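Local coordinates for periplasmic binding protein (Veillonella parvula, PDB 4MO9), which probably serves as the solute-binding component of an uptake transporter, in the manner of TroA-like periplasmic binding proteins, at residues G49-K61 with I164-I177. Sequence-based numbering, arbitrary orientation.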
# COMPACT_ATOMS: atom_id res chain seq x y z
N GLY A 49 -4.10 -0.08 -3.80
CA GLY A 49 -3.60 -0.82 -4.95
C GLY A 49 -4.42 -0.63 -6.21
O GLY A 49 -4.05 -1.14 -7.27
N GLY A 50 -5.53 0.11 -6.11
CA GLY A 50 -6.22 0.59 -7.30
C GLY A 50 -5.44 1.77 -7.88
O GLY A 50 -4.43 2.18 -7.30
N PRO A 51 -5.91 2.34 -8.99
CA PRO A 51 -5.09 3.35 -9.69
C PRO A 51 -5.05 4.74 -9.04
O PRO A 51 -4.23 5.55 -9.48
CB PRO A 51 -5.77 3.44 -11.06
CG PRO A 51 -7.22 3.15 -10.75
CD PRO A 51 -7.15 2.03 -9.73
N PHE A 52 -5.87 5.03 -8.03
CA PHE A 52 -6.00 6.40 -7.52
C PHE A 52 -4.69 7.16 -7.29
O PHE A 52 -4.50 8.26 -7.81
CB PHE A 52 -6.83 6.45 -6.23
CG PHE A 52 -6.86 7.82 -5.60
CD1 PHE A 52 -6.05 8.12 -4.51
CD2 PHE A 52 -7.69 8.81 -6.12
CE1 PHE A 52 -6.08 9.39 -3.94
CE2 PHE A 52 -7.72 10.08 -5.56
CZ PHE A 52 -6.91 10.37 -4.46
N PHE A 53 -3.78 6.59 -6.50
CA PHE A 53 -2.52 7.28 -6.22
C PHE A 53 -1.67 7.43 -7.48
O PHE A 53 -1.01 8.45 -7.66
CB PHE A 53 -1.73 6.56 -5.14
CG PHE A 53 -2.05 7.02 -3.75
CD1 PHE A 53 -2.55 6.13 -2.81
CD2 PHE A 53 -1.87 8.35 -3.38
CE1 PHE A 53 -2.85 6.55 -1.52
CE2 PHE A 53 -2.16 8.77 -2.09
CZ PHE A 53 -2.66 7.88 -1.16
N THR A 54 -1.67 6.41 -8.33
CA THR A 54 -0.95 6.54 -9.61
C THR A 54 -1.54 7.65 -10.47
O THR A 54 -0.81 8.49 -11.03
CB THR A 54 -0.93 5.20 -10.36
OG1 THR A 54 -0.43 4.18 -9.47
CG2 THR A 54 -0.04 5.28 -11.60
N ILE A 55 -2.86 7.67 -10.59
CA ILE A 55 -3.51 8.70 -11.39
C ILE A 55 -3.20 10.10 -10.84
O ILE A 55 -2.87 11.02 -11.61
CB ILE A 55 -5.03 8.45 -11.51
CG1 ILE A 55 -5.27 7.14 -12.28
CG2 ILE A 55 -5.73 9.61 -12.19
CD1 ILE A 55 -6.77 6.75 -12.44
N SER A 56 -3.26 10.25 -9.52
CA SER A 56 -2.98 11.55 -8.90
C SER A 56 -1.54 11.95 -9.18
O SER A 56 -1.25 13.12 -9.43
CB SER A 56 -3.21 11.49 -7.39
OG SER A 56 -4.53 11.07 -7.09
N ALA A 57 -0.63 10.98 -9.15
CA ALA A 57 0.78 11.25 -9.40
C ALA A 57 1.04 11.66 -10.85
O ALA A 57 1.97 12.43 -11.13
CB ALA A 57 1.62 10.04 -9.02
N LEU A 58 0.22 11.15 -11.76
CA LEU A 58 0.35 11.46 -13.18
C LEU A 58 -0.32 12.79 -13.55
O LEU A 58 0.21 13.58 -14.34
CB LEU A 58 -0.26 10.32 -14.02
CG LEU A 58 0.55 9.02 -13.98
CD1 LEU A 58 -0.30 7.82 -14.41
CD2 LEU A 58 1.78 9.14 -14.86
N MSE A 59 -1.50 13.04 -12.97
CA MSE A 59 -2.30 14.20 -13.38
C MSE A 59 -2.08 15.43 -12.50
O MSE A 59 -2.38 16.55 -12.92
CB MSE A 59 -3.79 13.84 -13.37
CG MSE A 59 -4.19 12.67 -14.26
SE MSE A 59 -3.74 12.96 -16.14
CE MSE A 59 -4.60 14.70 -16.41
N GLY A 60 -1.58 15.23 -11.28
CA GLY A 60 -1.41 16.36 -10.38
C GLY A 60 -2.73 17.09 -10.14
O GLY A 60 -3.74 16.46 -9.82
N LYS A 61 -2.71 18.41 -10.32
CA LYS A 61 -3.89 19.23 -10.05
C LYS A 61 -5.05 18.92 -10.99
O LYS A 61 -6.20 19.25 -10.67
CB LYS A 61 -3.54 20.71 -10.14
CG LYS A 61 -2.71 21.24 -8.99
CD LYS A 61 -2.31 22.68 -9.26
CE LYS A 61 -1.91 23.42 -7.98
NZ LYS A 61 -1.53 24.83 -8.25
N ILE A 164 -1.12 2.64 -16.88
CA ILE A 164 -1.97 3.74 -16.42
C ILE A 164 -1.53 5.04 -17.08
O ILE A 164 -2.37 5.82 -17.55
CB ILE A 164 -1.93 3.88 -14.88
CG1 ILE A 164 -2.45 2.61 -14.21
CG2 ILE A 164 -2.76 5.09 -14.45
CD1 ILE A 164 -2.35 2.61 -12.69
N GLY A 165 -0.22 5.27 -17.14
CA GLY A 165 0.29 6.45 -17.82
C GLY A 165 -0.08 6.52 -19.29
O GLY A 165 -0.49 7.57 -19.80
N LYS A 166 0.07 5.40 -20.00
CA LYS A 166 -0.21 5.41 -21.43
C LYS A 166 -1.70 5.62 -21.67
O LYS A 166 -2.10 6.32 -22.61
CB LYS A 166 0.29 4.12 -22.10
CG LYS A 166 0.24 4.18 -23.63
CD LYS A 166 1.02 3.03 -24.26
CE LYS A 166 1.17 3.24 -25.76
NZ LYS A 166 1.85 2.07 -26.38
N ALA A 167 -2.53 5.03 -20.82
CA ALA A 167 -3.98 5.20 -20.91
C ALA A 167 -4.38 6.68 -20.76
O ALA A 167 -5.32 7.15 -21.41
CB ALA A 167 -4.67 4.35 -19.85
N LEU A 168 -3.64 7.39 -19.91
CA LEU A 168 -3.93 8.79 -19.62
C LEU A 168 -3.22 9.78 -20.54
O LEU A 168 -3.42 10.99 -20.42
CB LEU A 168 -3.58 9.10 -18.15
CG LEU A 168 -4.58 8.54 -17.14
CD1 LEU A 168 -4.09 8.73 -15.70
CD2 LEU A 168 -5.90 9.24 -17.35
N GLY A 169 -2.41 9.28 -21.47
CA GLY A 169 -1.60 10.16 -22.29
C GLY A 169 -0.47 10.85 -21.52
O GLY A 169 -0.08 11.97 -21.87
N LYS A 170 0.04 10.19 -20.48
CA LYS A 170 1.13 10.73 -19.68
C LYS A 170 2.32 9.78 -19.64
O LYS A 170 2.85 9.48 -18.56
CB LYS A 170 0.64 11.03 -18.26
CG LYS A 170 -0.63 11.85 -18.18
CD LYS A 170 -0.47 13.18 -18.87
CE LYS A 170 -0.02 14.26 -17.93
NZ LYS A 170 -0.73 15.53 -18.23
N GLU A 171 2.76 9.31 -20.81
CA GLU A 171 3.85 8.33 -20.88
C GLU A 171 5.16 8.81 -20.27
O GLU A 171 5.85 8.03 -19.61
CB GLU A 171 4.11 7.89 -22.32
CG GLU A 171 3.06 6.96 -22.89
CD GLU A 171 3.33 6.62 -24.34
OE1 GLU A 171 2.58 7.10 -25.22
OE2 GLU A 171 4.30 5.87 -24.60
N GLU A 172 5.51 10.07 -20.50
CA GLU A 172 6.79 10.58 -20.00
C GLU A 172 6.80 10.65 -18.47
O GLU A 172 7.76 10.22 -17.83
CB GLU A 172 7.12 11.95 -20.61
CG GLU A 172 7.51 11.90 -22.08
CD GLU A 172 7.99 13.26 -22.60
OE1 GLU A 172 7.56 14.30 -22.05
OE2 GLU A 172 8.80 13.28 -23.56
N ARG A 173 5.72 11.17 -17.88
CA ARG A 173 5.64 11.28 -16.42
C ARG A 173 5.57 9.89 -15.78
O ARG A 173 6.13 9.65 -14.70
CB ARG A 173 4.43 12.11 -16.02
CG ARG A 173 4.28 12.32 -14.53
CD ARG A 173 3.81 13.73 -14.27
NE ARG A 173 3.36 13.94 -12.90
CZ ARG A 173 3.56 15.06 -12.22
NH1 ARG A 173 4.23 16.06 -12.80
NH2 ARG A 173 3.10 15.19 -10.98
N ALA A 174 4.88 8.98 -16.45
CA ALA A 174 4.85 7.59 -16.01
C ALA A 174 6.29 7.05 -15.98
O ALA A 174 6.66 6.35 -15.04
CB ALA A 174 3.97 6.75 -16.95
N ALA A 175 7.08 7.36 -17.00
CA ALA A 175 8.50 6.96 -17.02
C ALA A 175 9.29 7.51 -15.81
O ALA A 175 10.13 6.80 -15.24
CB ALA A 175 9.17 7.36 -18.35
N GLU A 176 9.03 8.75 -15.42
CA GLU A 176 9.70 9.32 -14.25
C GLU A 176 9.31 8.57 -12.99
O GLU A 176 10.15 8.32 -12.13
CB GLU A 176 9.31 10.78 -14.06
CG GLU A 176 9.62 11.70 -15.22
CD GLU A 176 8.94 13.05 -15.05
OE1 GLU A 176 8.75 13.46 -13.88
OE2 GLU A 176 8.59 13.68 -16.08
N ILE A 177 8.03 8.24 -12.87
CA ILE A 177 7.54 7.56 -11.67
C ILE A 177 8.12 6.15 -11.59
O ILE A 177 8.54 5.71 -10.52
CB ILE A 177 6.00 7.53 -11.63
CG1 ILE A 177 5.46 8.96 -11.50
CG2 ILE A 177 5.49 6.66 -10.49
CD1 ILE A 177 3.93 9.07 -11.74
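Leu-58 pushes into the junction of two helices as a knob into a hole formed by Gly-165, Leu-168, Ala-174 and Ile-177. From CB, chi1 (-70°) aims CG at the other segment, 4.1 Å from Ile-177 CD1, and there the methyls fork: CD1 lies 3.7 Å from Gly-165 CA and also touches Ile-164 CG2, while CD2 rests on the next helix, 3.5 Å from Ala-174 N and 3.8 Å from Ile-177 CD1. Gly-165, having no side chain, lets Ala-174 CB come close behind the knob. The helices meet at a Schellman turn at Gly-169; helix 171-194 is consistent with the long helix that links the two lobes in TroA-like binding proteins. Ile-164 runs across Ile-55 at about a right angle, its CD1 reaching Thr-54 CG2 at 3.7 Å, and both isoleucines also pack on Phe-120 of strand 118-122. At the other end, Arg-173 grips Ala-57 O side-on: NE at 2.7 Å lies in the carbonyl plane, NH2 at 3.0 Å is tilted from it, and the oxygen stays in the guanidinium plane. A leucine in its place would probably leave this last-turn carbonyl of helix 52-59 without either N-H donor of the guanidinium. One residue on from Leu-58, the bent selenomethionine Met-59 brings SE to 3.9 Å from Lys-170 CG.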